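Local structure of pks18 (Mycobacterium tuberculosis, 1TED) at residues 78-84 and 221-226; 189-195 and 232-236; 359-364 and 388-392. The protein probably extends medium- and long-chain acyl-CoA starters with malonyl-CoA to make tri- and tetraketide alpha-pyrones, working as a homodimeric type III polyketide synthase. All blocks are in the same frame, centred on the assembly; numbering follows the deposited sequence.

Contact 1: residues 78-84 and 221-226; sequences ITTRRMA and HSLFGD. With MYR (myristic acid), chain E.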
ATOM      1  N   ILE A  78       1.199  19.918 -23.324  1.00 35.86           N
ATOM      2  CA  ILE A  78       0.916  18.528 -23.659  1.00 34.46           C
ATOM      3  C   ILE A  78       0.371  18.449 -25.086  1.00 35.09           C
ATOM      4  O   ILE A  78      -0.519  19.215 -25.458  1.00 35.31           O
ATOM      5  CB  ILE A  78      -0.144  17.939 -22.704  1.00 35.51           C
ATOM      6  CG1 ILE A  78       0.438  17.801 -21.299  1.00 35.01           C
ATOM      7  CG2 ILE A  78      -0.645  16.605 -23.236  1.00 33.34           C
ATOM      8  CD1 ILE A  78      -0.579  17.368 -20.264  1.00 33.75           C
ATOM      9  N   THR A  79       0.898  17.516 -25.875  1.00 34.63           N
ATOM     10  CA  THR A  79       0.455  17.327 -27.254  1.00 34.55           C
ATOM     11  C   THR A  79      -0.512  16.148 -27.336  1.00 34.70           C
ATOM     12  O   THR A  79      -1.532  16.227 -28.013  1.00 36.10           O
ATOM     13  CB  THR A  79       1.654  17.071 -28.178  1.00 35.50           C
ATOM     14  OG1 THR A  79       2.486  18.232 -28.195  1.00 38.74           O
ATOM     15  CG2 THR A  79       1.196  16.769 -29.585  1.00 35.78           C
ATOM     16  N   THR A  80      -0.178  15.060 -26.644  1.00 34.47           N
ATOM     17  CA  THR A  80      -1.017  13.858 -26.607  1.00 35.61           C
ATOM     18  C   THR A  80      -0.915  13.126 -25.266  1.00 35.06           C
ATOM     19  O   THR A  80      -0.033  13.394 -24.459  1.00 34.63           O
ATOM     20  CB  THR A  80      -0.621  12.811 -27.693  1.00 35.03           C
ATOM     21  OG1 THR A  80       0.783  12.518 -27.593  1.00 36.33           O
ATOM     22  CG2 THR A  80      -0.959  13.300 -29.080  1.00 32.88           C
ATOM     23  N   ARG A  81      -1.843  12.203 -25.053  1.00 36.48           N
ATOM     24  CA  ARG A  81      -1.876  11.341 -23.872  1.00 37.17           C
ATOM     25  C   ARG A  81      -2.791  10.150 -24.187  1.00 35.95           C
ATOM     26  O   ARG A  81      -3.686  10.237 -25.038  1.00 35.11           O
ATOM     27  CB  ARG A  81      -2.326  12.104 -22.611  1.00 37.49           C
ATOM     28  CG  ARG A  81      -3.448  13.069 -22.807  1.00 38.39           C
ATOM     29  CD  ARG A  81      -3.726  13.896 -21.547  1.00 36.96           C
ATOM     30  NE  ARG A  81      -4.718  14.926 -21.847  1.00 34.51           N
ATOM     31  CZ  ARG A  81      -5.659  15.339 -21.010  1.00 35.01           C
ATOM     32  NH1 ARG A  81      -5.756  14.817 -19.794  1.00 35.52           N
ATOM     33  NH2 ARG A  81      -6.517  16.269 -21.403  1.00 35.14           N
ATOM     34  N   ARG A  82      -2.541   9.029 -23.522  1.00 35.83           N
ATOM     35  CA  ARG A  82      -3.298   7.804 -23.769  1.00 35.15           C
ATOM     36  C   ARG A  82      -4.395   7.551 -22.758  1.00 34.95           C
ATOM     37  O   ARG A  82      -4.254   7.877 -21.583  1.00 34.65           O
ATOM     38  CB  ARG A  82      -2.350   6.607 -23.788  1.00 34.98           C
ATOM     39  CG  ARG A  82      -1.120   6.811 -24.657  1.00 34.20           C
ATOM     40  CD  ARG A  82      -1.484   7.255 -26.068  1.00 34.43           C
ATOM     41  NE  ARG A  82      -0.368   7.059 -26.987  1.00 37.06           N
ATOM     42  CZ  ARG A  82      -0.146   5.940 -27.671  1.00 35.14           C
ATOM     43  NH1 ARG A  82      -0.968   4.906 -27.557  1.00 34.13           N
ATOM     44  NH2 ARG A  82       0.914   5.848 -28.457  1.00 38.23           N
ATOM     45  N   MET A  83      -5.490   6.957 -23.218  1.00 33.14           N
ATOM     46  CA  MET A  83      -6.605   6.678 -22.334  1.00 33.60           C
ATOM     47  C   MET A  83      -7.287   5.343 -22.623  1.00 33.77           C
ATOM     48  O   MET A  83      -7.616   5.033 -23.771  1.00 30.49           O
ATOM     49  CB  MET A  83      -7.609   7.820 -22.417  1.00 35.20           C
ATOM     50  CG  MET A  83      -7.006   9.163 -22.029  1.00 35.61           C
ATOM     51  SD  MET A  83      -8.193  10.496 -22.046  1.00 38.46           S
ATOM     52  CE  MET A  83      -7.091  11.941 -21.946  1.00 35.66           C
ATOM     53  N   ALA A  84      -7.482   4.560 -21.563  1.00 34.14           N
ATOM     54  CA  ALA A  84      -8.120   3.252 -21.660  1.00 33.96           C
ATOM     55  C   ALA A  84      -9.569   3.446 -22.059  1.00 35.03           C
ATOM     56  O   ALA A  84     -10.158   2.638 -22.794  1.00 34.21           O
ATOM     57  CB  ALA A  84      -8.042   2.539 -20.314  1.00 32.69           C
ATOM     58  N   HIS A 221      -8.050  17.439 -15.369  1.00 29.56           N
ATOM     59  CA  HIS A 221      -8.571  16.786 -16.555  1.00 31.26           C
ATOM     60  C   HIS A 221      -7.841  17.186 -17.826  1.00 30.85           C
ATOM     61  O   HIS A 221      -8.008  16.556 -18.869  1.00 30.61           O
ATOM     62  CB  HIS A 221     -10.066  17.062 -16.690  1.00 30.80           C
ATOM     63  CG  HIS A 221     -10.907  16.289 -15.723  1.00 30.38           C
ATOM     64  ND1 HIS A 221     -11.914  15.436 -16.129  1.00 32.88           N
ATOM     65  CD2 HIS A 221     -10.900  16.242 -14.371  1.00 30.84           C
ATOM     66  CE1 HIS A 221     -12.489  14.902 -15.067  1.00 27.71           C
ATOM     67  NE2 HIS A 221     -11.893  15.372 -13.989  1.00 30.10           N
ATOM     68  N   SER A 222      -7.022  18.228 -17.746  1.00 29.61           N
ATOM     69  CA  SER A 222      -6.276  18.657 -18.919  1.00 28.62           C
ATOM     70  C   SER A 222      -4.862  18.094 -18.834  1.00 29.64           C
ATOM     71  O   SER A 222      -4.132  18.078 -19.829  1.00 29.94           O
ATOM     72  CB  SER A 222      -6.212  20.191 -19.002  1.00 29.97           C
ATOM     73  OG  SER A 222      -5.215  20.725 -18.143  1.00 25.10           O
ATOM     74  N   LEU A 223      -4.483  17.613 -17.651  1.00 27.59           N
ATOM     75  CA  LEU A 223      -3.132  17.088 -17.453  1.00 30.13           C
ATOM     76  C   LEU A 223      -2.953  15.578 -17.280  1.00 29.85           C
ATOM     77  O   LEU A 223      -1.994  15.005 -17.792  1.00 28.52           O
ATOM     78  CB  LEU A 223      -2.482  17.776 -16.245  1.00 28.95           C
ATOM     79  CG  LEU A 223      -2.168  19.271 -16.317  1.00 29.56           C
ATOM     80  CD1 LEU A 223      -1.499  19.697 -15.022  1.00 27.17           C
ATOM     81  CD2 LEU A 223      -1.254  19.556 -17.503  1.00 29.78           C
ATOM     82  N   PHE A 224      -3.869  14.940 -16.564  1.00 30.21           N
ATOM     83  CA  PHE A 224      -3.749  13.516 -16.280  1.00 31.39           C
ATOM     84  C   PHE A 224      -4.024  12.535 -17.428  1.00 31.08           C
ATOM     85  O   PHE A 224      -4.968  12.687 -18.194  1.00 28.66           O
ATOM     86  CB  PHE A 224      -4.614  13.191 -15.059  1.00 32.26           C
ATOM     87  CG  PHE A 224      -4.171  13.894 -13.799  1.00 32.94           C
ATOM     88  CD1 PHE A 224      -3.225  14.919 -13.841  1.00 35.52           C
ATOM     89  CD2 PHE A 224      -4.688  13.525 -12.562  1.00 36.11           C
ATOM     90  CE1 PHE A 224      -2.801  15.564 -12.670  1.00 35.92           C
ATOM     91  CE2 PHE A 224      -4.267  14.167 -11.377  1.00 35.75           C
ATOM     92  CZ  PHE A 224      -3.324  15.185 -11.435  1.00 34.06           C
ATOM     93  N   GLY A 225      -3.161  11.525 -17.526  1.00 31.79           N
ATOM     94  CA  GLY A 225      -3.277  10.515 -18.562  1.00 31.16           C
ATOM     95  C   GLY A 225      -3.158   9.106 -18.004  1.00 30.55           C
ATOM     96  O   GLY A 225      -3.053   8.921 -16.790  1.00 30.52           O
ATOM     97  N   ASP A 226      -3.159   8.113 -18.892  1.00 29.38           N
ATOM     98  CA  ASP A 226      -3.088   6.702 -18.500  1.00 28.73           C
ATOM     99  C   ASP A 226      -1.765   6.036 -18.880  1.00 26.38           C
ATOM    100  O   ASP A 226      -1.203   6.307 -19.939  1.00 26.14           O
ATOM    101  CB  ASP A 226      -4.247   5.920 -19.155  1.00 29.15           C
ATOM    102  CG  ASP A 226      -5.617   6.318 -18.616  1.00 29.27           C
ATOM    103  OD1 ASP A 226      -5.731   7.358 -17.928  1.00 30.70           O
ATOM    104  OD2 ASP A 226      -6.591   5.582 -18.891  1.00 30.62           O
TER
HETATM  105  C1  MYR E3045     -10.095  14.169 -20.543  1.00 54.00           C
HETATM  106  O1  MYR E3045      -9.708  14.007 -21.698  1.00 54.28           O
HETATM  107  O2  MYR E3045     -10.479  15.285 -20.187  1.00 54.78           O
HETATM  108  C2  MYR E3045     -10.104  13.000 -19.557  1.00 53.49           C
HETATM  109  C3  MYR E3045      -9.067  13.209 -18.451  1.00 51.31           C
HETATM  110  C4  MYR E3045      -9.051  12.025 -17.479  1.00 48.26           C
HETATM  111  C5  MYR E3045      -8.050  12.247 -16.343  1.00 45.41           C
HETATM  112  C6  MYR E3045      -8.440  13.419 -15.439  1.00 42.55           C
HETATM  113  C7  MYR E3045      -9.693  13.135 -14.605  1.00 40.21           C
HETATM  114  C8  MYR E3045      -9.458  12.049 -13.553  1.00 38.57           C
HETATM  115  C9  MYR E3045      -8.413  12.478 -12.521  1.00 38.26           C
HETATM  116  C10 MYR E3045      -8.090  11.327 -11.567  1.00 37.39           C
HETATM  117  C11 MYR E3045      -6.998  11.733 -10.574  1.00 39.06           C
HETATM  118  C12 MYR E3045      -6.633  10.568  -9.651  1.00 37.48           C
HETATM  119  C13 MYR E3045      -5.489  10.966  -8.716  1.00 38.37           C
HETATM  120  C14 MYR E3045      -5.084   9.799  -7.814  1.00 40.58           C
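Arg81 reaches from the short strand 80-82 into the end of helix 215-223, where its guanidinium collects backbone carbonyls. Its CB faces the CA of Gly225, which has no side chain to push it back. From there CG turns between the backbone N and the carbonyl carbon (chi1 41°), and the chain runs out extended, CD passing 3.8 Å from Phe224 O. NE and CZ lie beneath Ser222 O, which sits over the centre of one guanidinium face without a bond to it and is held by Gln49. Over the opposite face, nearer the rim, comes Met83 CE, with O1 of the myristic acid on that side too. In the guanidinium plane, NH1 bonds Phe224 O at 2.8 Å and His221 O at 3.0 Å. NH2 closes on the same His221 O along a lone pair and also binds Gln49, so the group is locked against rotation.

Farther along, Asp226 N bonds Arg82 O at 2.9 Å, while Asp226 OD2 takes a virtually straight bond (178°) from Ala84 N, approaching from above the carboxylate plane, and another from Ser206. Ile78 CD1 meets Leu223 CD2 at 3.6 Å.

Beyond the carbonyls, the fatty chain lies with C7 over the centre of the His221 ring, and C11 comes to the edge of the Phe224 ring, 3.5 Å from CD2. His221 is a probable substrate-binding residue and Phe224 neighbours the probable nucleophile Cys175, which places the carbonyls gathered by Arg81 on the wall of the acyl-binding tunnel beside the active site of a chalcone synthase-like thiolase fold.

Contact 2: residues 189-195 and 232-236; sequences VRAHPAM and VIGAS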
ATOM      1  N   VAL A 189      15.386  -7.511  -2.157  1.00 27.77           N
ATOM      2  CA  VAL A 189      16.460  -8.074  -2.951  1.00 26.64           C
ATOM      3  C   VAL A 189      17.816  -8.082  -2.240  1.00 28.34           C
ATOM      4  O   VAL A 189      18.587  -9.032  -2.371  1.00 27.31           O
ATOM      5  CB  VAL A 189      16.516  -7.322  -4.303  1.00 26.41           C
ATOM      6  CG1 VAL A 189      17.923  -7.102  -4.744  1.00 25.94           C
ATOM      7  CG2 VAL A 189      15.728  -8.104  -5.357  1.00 25.56           C
ATOM      8  N   ARG A 190      18.107  -7.038  -1.473  1.00 28.39           N
ATOM      9  CA  ARG A 190      19.383  -6.981  -0.775  1.00 28.84           C
ATOM     10  C   ARG A 190      19.364  -7.882   0.454  1.00 27.59           C
ATOM     11  O   ARG A 190      20.409  -8.329   0.922  1.00 28.07           O
ATOM     12  CB  ARG A 190      19.714  -5.526  -0.409  1.00 30.21           C
ATOM     13  CG  ARG A 190      19.827  -4.629  -1.661  1.00 31.93           C
ATOM     14  CD  ARG A 190      20.105  -3.170  -1.339  1.00 31.11           C
ATOM     15  NE  ARG A 190      21.414  -2.994  -0.720  1.00 32.76           N
ATOM     16  CZ  ARG A 190      21.597  -2.701   0.560  1.00 33.86           C
ATOM     17  NH1 ARG A 190      20.549  -2.543   1.358  1.00 34.75           N
ATOM     18  NH2 ARG A 190      22.823  -2.584   1.044  1.00 35.06           N
ATOM     19  N   ALA A 191      18.172  -8.162   0.966  1.00 26.82           N
ATOM     20  CA  ALA A 191      18.029  -9.037   2.125  1.00 28.36           C
ATOM     21  C   ALA A 191      18.069 -10.502   1.666  1.00 29.06           C
ATOM     22  O   ALA A 191      18.586 -11.359   2.376  1.00 30.98           O
ATOM     23  CB  ALA A 191      16.722  -8.741   2.851  1.00 26.33           C
ATOM     24  N   HIS A 192      17.509 -10.771   0.486  1.00 29.33           N
ATOM     25  CA  HIS A 192      17.503 -12.113  -0.110  1.00 29.98           C
ATOM     26  C   HIS A 192      18.132 -12.011  -1.508  1.00 30.07           C
ATOM     27  O   HIS A 192      17.430 -11.999  -2.521  1.00 29.79           O
ATOM     28  CB  HIS A 192      16.078 -12.651  -0.231  1.00 29.59           C
ATOM     29  CG  HIS A 192      15.254 -12.456   1.003  1.00 32.14           C
ATOM     30  ND1 HIS A 192      14.386 -11.396   1.157  1.00 31.64           N
ATOM     31  CD2 HIS A 192      15.197 -13.160   2.157  1.00 31.62           C
ATOM     32  CE1 HIS A 192      13.832 -11.454   2.352  1.00 30.56           C
ATOM     33  NE2 HIS A 192      14.306 -12.516   2.979  1.00 32.40           N
ATOM     34  N   PRO A 193      19.471 -11.939  -1.569  1.00 30.84           N
ATOM     35  CA  PRO A 193      20.337 -11.828  -2.753  1.00 31.34           C
ATOM     36  C   PRO A 193      20.092 -12.799  -3.920  1.00 31.49           C
ATOM     37  O   PRO A 193      20.547 -12.551  -5.036  1.00 31.04           O
ATOM     38  CB  PRO A 193      21.741 -12.019  -2.175  1.00 31.03           C
ATOM     39  CG  PRO A 193      21.606 -11.565  -0.780  1.00 32.55           C
ATOM     40  CD  PRO A 193      20.282 -12.115  -0.353  1.00 29.68           C
ATOM     41  N   ALA A 194      19.412 -13.912  -3.671  1.00 29.89           N
ATOM     42  CA  ALA A 194      19.161 -14.868  -4.744  1.00 31.58           C
ATOM     43  C   ALA A 194      17.842 -14.632  -5.470  1.00 31.26           C
ATOM     44  O   ALA A 194      17.562 -15.274  -6.476  1.00 35.86           O
ATOM     45  CB  ALA A 194      19.191 -16.297  -4.195  1.00 29.43           C
ATOM     46  N   MET A 195      17.035 -13.703  -4.983  1.00 29.38           N
ATOM     47  CA  MET A 195      15.743 -13.475  -5.597  1.00 27.72           C
ATOM     48  C   MET A 195      15.617 -12.174  -6.376  1.00 28.42           C
ATOM     49  O   MET A 195      16.502 -11.319  -6.339  1.00 28.31           O
ATOM     50  CB  MET A 195      14.678 -13.535  -4.512  1.00 27.75           C
ATOM     51  CG  MET A 195      14.815 -14.765  -3.619  1.00 29.61           C
ATOM     52  SD  MET A 195      14.439 -16.297  -4.504  1.00 30.95           S
ATOM     53  CE  MET A 195      12.628 -16.291  -4.370  1.00 24.10           C
ATOM     54  N   VAL A 232      12.168  -4.792 -12.968  1.00 25.05           N
ATOM     55  CA  VAL A 232      12.561  -6.085 -12.432  1.00 26.35           C
ATOM     56  C   VAL A 232      13.854  -5.786 -11.685  1.00 25.11           C
ATOM     57  O   VAL A 232      14.839  -5.370 -12.283  1.00 24.29           O
ATOM     58  CB  VAL A 232      12.817  -7.136 -13.539  1.00 26.56           C
ATOM     59  CG1 VAL A 232      13.264  -8.458 -12.906  1.00 25.08           C
ATOM     60  CG2 VAL A 232      11.548  -7.349 -14.351  1.00 25.87           C
ATOM     61  N   ILE A 233      13.827  -5.989 -10.373  1.00 26.56           N
ATOM     62  CA  ILE A 233      14.966  -5.705  -9.507  1.00 24.94           C
ATOM     63  C   ILE A 233      15.703  -6.959  -9.041  1.00 26.84           C
ATOM     64  O   ILE A 233      15.101  -8.013  -8.824  1.00 26.49           O
ATOM     65  CB  ILE A 233      14.494  -4.922  -8.250  1.00 23.49           C
ATOM     66  CG1 ILE A 233      13.501  -3.831  -8.659  1.00 22.65           C
ATOM     67  CG2 ILE A 233      15.676  -4.328  -7.514  1.00 20.46           C
ATOM     68  CD1 ILE A 233      14.014  -2.866  -9.723  1.00 20.83           C
ATOM     69  N   GLY A 234      17.015  -6.823  -8.883  1.00 27.61           N
ATOM     70  CA  GLY A 234      17.834  -7.922  -8.415  1.00 28.87           C
ATOM     71  C   GLY A 234      19.023  -7.365  -7.657  1.00 30.81           C
ATOM     72  O   GLY A 234      19.375  -6.198  -7.819  1.00 31.56           O
ATOM     73  N   ALA A 235      19.633  -8.191  -6.814  1.00 31.70           N
ATOM     74  CA  ALA A 235      20.794  -7.778  -6.038  1.00 33.90           C
ATOM     75  C   ALA A 235      22.024  -8.094  -6.871  1.00 34.84           C
ATOM     76  O   ALA A 235      22.030  -9.062  -7.630  1.00 35.98           O
ATOM     77  CB  ALA A 235      20.842  -8.531  -4.713  1.00 32.91           C
ATOM     78  N   SER A 236      23.059  -7.279  -6.737  1.00 35.90           N
ATOM     79  CA  SER A 236      24.280  -7.483  -7.506  1.00 37.62           C
ATOM     80  C   SER A 236      25.511  -7.147  -6.672  1.00 36.99           C
ATOM     81  O   SER A 236      25.491  -6.197  -5.883  1.00 35.62           O
ATOM     82  CB  SER A 236      24.234  -6.615  -8.768  1.00 38.83           C
ATOM     83  OG  SER A 236      25.476  -6.617  -9.446  1.00 43.69           O
TER
HETATM   84  O   HOH W   1      18.947 -10.946  -7.143  1.00 22.67           O
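A beta-alpha-beta crossover of the thiolase fold joins strand 166-171 through helix 177-191 to strand 196-204, and here the end of that helix, from Val189, meets Ala235 and its neighbours on the adjoining strand 226-236. Val189 points at the strand: its CG2 stands 3.5 Å from Ile233 O and 4.3 Å from Ile233 CG2. The other branch, CG1, is modelled too near the backbone at Gly234 and Ala235 for its exact place to be trusted.

Ala235 directs its methyl into the corner between helix and turn, with CB 3.3 Å from Val189 O and 3.9 Å from Pro193 CA. The type I turn from His192 to Met195, closed by Met195 N bonding His192 O, carries the chain from the helix into the next strand.

Ile233 pairs directly with Ala197, but two residues farther along, Ala235 N and Met195 O are 4.5 Å apart and a water bridges them. It accepts from Ala235 N at 2.9 Å and donates to Met195 O at 2.6 Å and to Pro193 O at 3.1 Å, so three backbone groups are satisfied by one molecule. Arg190 turns its NE to Thr31 O and packs on Ala191 of the second subunit.

The water thus carries the antiparallel pairing of strands 226-236 and 196-204 past the direct bonding of Ile233 with Ala197, beside the turn where the crossover helix of the thiolase core hands over to its sheet near the dimer interface.

Contact 3: residues 359-364 and 388-392; sequences MVQQAE and FDIIR
Arg392 closes on Met359 O with both terminal nitrogens, end-on. NH1 gives the shorter and straighter bond, 2.8 Å with an N-H...O angle of 157°, and lies in the plane of the carbonyl; NH2, at 3.1 Å, is tilted from that plane. The oxygen itself stays in the plane of the guanidinium, so one carbonyl of the last helical turn is shared by two donors. NH2 also forms a salt bridge with Glu364 OE1 at 2.6 Å, although the hydrogen bond within it is weak, bent to 122°. OE1 comes in obliquely to the guanidinium. Glu364 gets there by bending back at chi2 (-55°). Ser370 ties the pair from outside, bonding both Arg392 NE and Glu364 OE2.

The guanidinium is sandwiched as well as bonded. Ala363 CA lies over the centre of one face, 3.5 Å above the plane, and Ile390 CG2 covers the opposite face toward the rim.

These groups tie the end of helix 349-361 and the residues that leave it to the chain at and just past the end of strand 382-390, the second strand of the hairpin that follows the helix in the C-terminal half of the thiolase fold. The chain leaves the helix at Gln362, runs through strand 370-378 and returns antiparallel to it, bringing Arg392 back to the helix end.

Below the arginine the packing is apolar. Ile390 points at the helix, its CD1 meeting Met359 CB at 3.9 Å and Val360 CG2 at 4.2 Å. The Met359 chain continues extended past CG, which carries SD to the edge of the Phe388 ring, 4.3 Å from CZ. On the neighbouring strand 247-256, Val247 touches Val360, Phe388 and Ile390.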
ATOM      1  N   MET A 359      16.206   7.855 -21.052  1.00 34.02           N
ATOM      2  CA  MET A 359      17.604   8.090 -20.704  1.00 33.70           C
ATOM      3  C   MET A 359      18.420   6.831 -20.942  1.00 34.59           C
ATOM      4  O   MET A 359      19.609   6.897 -21.266  1.00 33.31           O
ATOM      5  CB  MET A 359      17.720   8.526 -19.238  1.00 32.32           C
ATOM      6  CG  MET A 359      16.983   9.835 -18.928  1.00 31.00           C
ATOM      7  SD  MET A 359      17.004  10.255 -17.169  1.00 29.56           S
ATOM      8  CE  MET A 359      16.672  12.046 -17.212  1.00 30.30           C
ATOM      9  N   VAL A 360      17.773   5.682 -20.780  1.00 37.04           N
ATOM     10  CA  VAL A 360      18.431   4.404 -20.997  1.00 38.80           C
ATOM     11  C   VAL A 360      18.671   4.205 -22.495  1.00 39.55           C
ATOM     12  O   VAL A 360      19.787   3.900 -22.924  1.00 38.35           O
ATOM     13  CB  VAL A 360      17.568   3.246 -20.450  1.00 40.07           C
ATOM     14  CG1 VAL A 360      18.176   1.901 -20.832  1.00 40.21           C
ATOM     15  CG2 VAL A 360      17.454   3.367 -18.936  1.00 39.90           C
ATOM     16  N   GLN A 361      17.619   4.407 -23.283  1.00 41.45           N
ATOM     17  CA  GLN A 361      17.688   4.246 -24.732  1.00 44.39           C
ATOM     18  C   GLN A 361      18.630   5.209 -25.453  1.00 44.93           C
ATOM     19  O   GLN A 361      19.105   4.900 -26.540  1.00 45.48           O
ATOM     20  CB  GLN A 361      16.292   4.358 -25.334  1.00 45.81           C
ATOM     21  CG  GLN A 361      15.340   3.282 -24.869  1.00 49.33           C
ATOM     22  CD  GLN A 361      13.961   3.416 -25.493  1.00 52.93           C
ATOM     23  OE1 GLN A 361      13.314   4.466 -25.389  1.00 53.90           O
ATOM     24  NE2 GLN A 361      13.503   2.351 -26.143  1.00 52.59           N
ATOM     25  N   GLN A 362      18.890   6.379 -24.876  1.00 46.65           N
ATOM     26  CA  GLN A 362      19.814   7.316 -25.515  1.00 48.26           C
ATOM     27  C   GLN A 362      20.719   8.061 -24.540  1.00 46.90           C
ATOM     28  O   GLN A 362      20.258   8.834 -23.700  1.00 45.61           O
ATOM     29  CB  GLN A 362      19.068   8.324 -26.397  1.00 50.44           C
ATOM     30  CG  GLN A 362      18.095   9.218 -25.668  1.00 55.59           C
ATOM     31  CD  GLN A 362      17.592  10.355 -26.545  1.00 58.26           C
ATOM     32  OE1 GLN A 362      17.181  10.138 -27.691  1.00 60.30           O
ATOM     33  NE2 GLN A 362      17.617  11.575 -26.008  1.00 58.17           N
ATOM     34  N   ALA A 363      22.018   7.813 -24.675  1.00 45.60           N
ATOM     35  CA  ALA A 363      23.033   8.436 -23.834  1.00 45.00           C
ATOM     36  C   ALA A 363      23.026   9.953 -24.014  1.00 43.89           C
ATOM     37  O   ALA A 363      22.868  10.450 -25.127  1.00 43.44           O
ATOM     38  CB  ALA A 363      24.407   7.872 -24.185  1.00 44.61           C
ATOM     39  N   GLU A 364      23.202  10.679 -22.913  1.00 43.24           N
ATOM     40  CA  GLU A 364      23.209  12.142 -22.940  1.00 41.36           C
ATOM     41  C   GLU A 364      24.624  12.679 -23.118  1.00 41.42           C
ATOM     42  O   GLU A 364      24.827  13.875 -23.324  1.00 42.31           O
ATOM     43  CB  GLU A 364      22.617  12.693 -21.639  1.00 39.47           C
ATOM     44  CG  GLU A 364      23.538  12.598 -20.417  1.00 37.82           C
ATOM     45  CD  GLU A 364      24.045  11.188 -20.130  1.00 36.88           C
ATOM     46  OE1 GLU A 364      23.252  10.227 -20.231  1.00 36.01           O
ATOM     47  OE2 GLU A 364      25.236  11.045 -19.783  1.00 36.12           O
ATOM     48  N   PHE A 388      21.155   7.481  -9.089  1.00 24.01           N
ATOM     49  CA  PHE A 388      21.361   6.271  -9.869  1.00 26.38           C
ATOM     50  C   PHE A 388      22.444   6.370 -10.931  1.00 27.07           C
ATOM     51  O   PHE A 388      22.877   7.461 -11.300  1.00 29.77           O
ATOM     52  CB  PHE A 388      20.032   5.848 -10.516  1.00 26.03           C
ATOM     53  CG  PHE A 388      19.527   6.807 -11.559  1.00 26.38           C
ATOM     54  CD1 PHE A 388      19.988   6.736 -12.873  1.00 26.69           C
ATOM     55  CD2 PHE A 388      18.601   7.793 -11.227  1.00 25.70           C
ATOM     56  CE1 PHE A 388      19.530   7.639 -13.846  1.00 27.00           C
ATOM     57  CE2 PHE A 388      18.138   8.698 -12.191  1.00 26.28           C
ATOM     58  CZ  PHE A 388      18.604   8.619 -13.501  1.00 25.65           C
ATOM     59  N   ASP A 389      22.873   5.208 -11.412  1.00 27.42           N
ATOM     60  CA  ASP A 389      23.893   5.091 -12.452  1.00 29.92           C
ATOM     61  C   ASP A 389      23.378   4.249 -13.630  1.00 31.06           C
ATOM     62  O   ASP A 389      22.818   3.172 -13.428  1.00 32.47           O
ATOM     63  CB  ASP A 389      25.153   4.414 -11.894  1.00 29.89           C
ATOM     64  CG  ASP A 389      26.149   5.400 -11.314  1.00 31.29           C
ATOM     65  OD1 ASP A 389      25.847   6.613 -11.253  1.00 32.35           O
ATOM     66  OD2 ASP A 389      27.246   4.955 -10.916  1.00 31.74           O
ATOM     67  N   ILE A 390      23.544   4.750 -14.849  1.00 30.81           N
ATOM     68  CA  ILE A 390      23.153   3.998 -16.037  1.00 31.46           C
ATOM     69  C   ILE A 390      24.458   3.586 -16.724  1.00 32.09           C
ATOM     70  O   ILE A 390      25.275   4.434 -17.107  1.00 31.33           O
ATOM     71  CB  ILE A 390      22.319   4.835 -17.040  1.00 33.46           C
ATOM     72  CG1 ILE A 390      20.986   5.264 -16.417  1.00 33.86           C
ATOM     73  CG2 ILE A 390      22.029   3.997 -18.293  1.00 33.14           C
ATOM     74  CD1 ILE A 390      20.163   6.170 -17.329  1.00 32.88           C
ATOM     75  N   ILE A 391      24.667   2.286 -16.870  1.00 31.14           N
ATOM     76  CA  ILE A 391      25.879   1.815 -17.506  1.00 32.97           C
ATOM     77  C   ILE A 391      25.784   1.933 -19.026  1.00 34.70           C
ATOM     78  O   ILE A 391      24.865   1.396 -19.657  1.00 35.15           O
ATOM     79  CB  ILE A 391      26.184   0.362 -17.091  1.00 32.55           C
ATOM     80  CG1 ILE A 391      26.296   0.296 -15.563  1.00 33.02           C
ATOM     81  CG2 ILE A 391      27.467  -0.113 -17.757  1.00 33.06           C
ATOM     82  CD1 ILE A 391      26.899  -0.957 -15.037  1.00 37.39           C
ATOM     83  N   ARG A 392      26.725   2.670 -19.608  1.00 34.18           N
ATOM     84  CA  ARG A 392      26.744   2.861 -21.050  1.00 35.79           C
ATOM     85  C   ARG A 392      27.630   1.799 -21.688  1.00 36.39           C
ATOM     86  O   ARG A 392      27.295   1.260 -22.741  1.00 37.71           O
ATOM     87  CB  ARG A 392      27.251   4.263 -21.388  1.00 33.90           C
ATOM     88  CG  ARG A 392      26.465   5.373 -20.704  1.00 31.92           C
ATOM     89  CD  ARG A 392      24.972   5.281 -20.997  1.00 30.25           C
ATOM     90  NE  ARG A 392      24.258   6.450 -20.484  1.00 29.94           N
ATOM     91  CZ  ARG A 392      22.966   6.696 -20.681  1.00 28.83           C
ATOM     92  NH1 ARG A 392      22.219   5.849 -21.383  1.00 26.10           N
ATOM     93  NH2 ARG A 392      22.426   7.803 -20.193  1.00 27.11           N
TER

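Overall arrangement
Only contact 1 borders the acyl tunnel: it holds His221, touches the myristic acid and lies close to Cys175, whereas contacts 2 and 3 are away from these sites. Strand 226-236 ties the first two together, since it leads from contact 1 into contact 2, on the opposite side of the chain's centre, with contact centres about 35 Å apart. Contacts 2 and 3 both join the end of a helix to the large mixed sheet, one in each half of the thiolase-like chain; their centres are about 21 Å apart and their nearest atoms about 8 Å. Contact 3 lies about 26 Å from contact 1, centre to centre, and no two contacts touch.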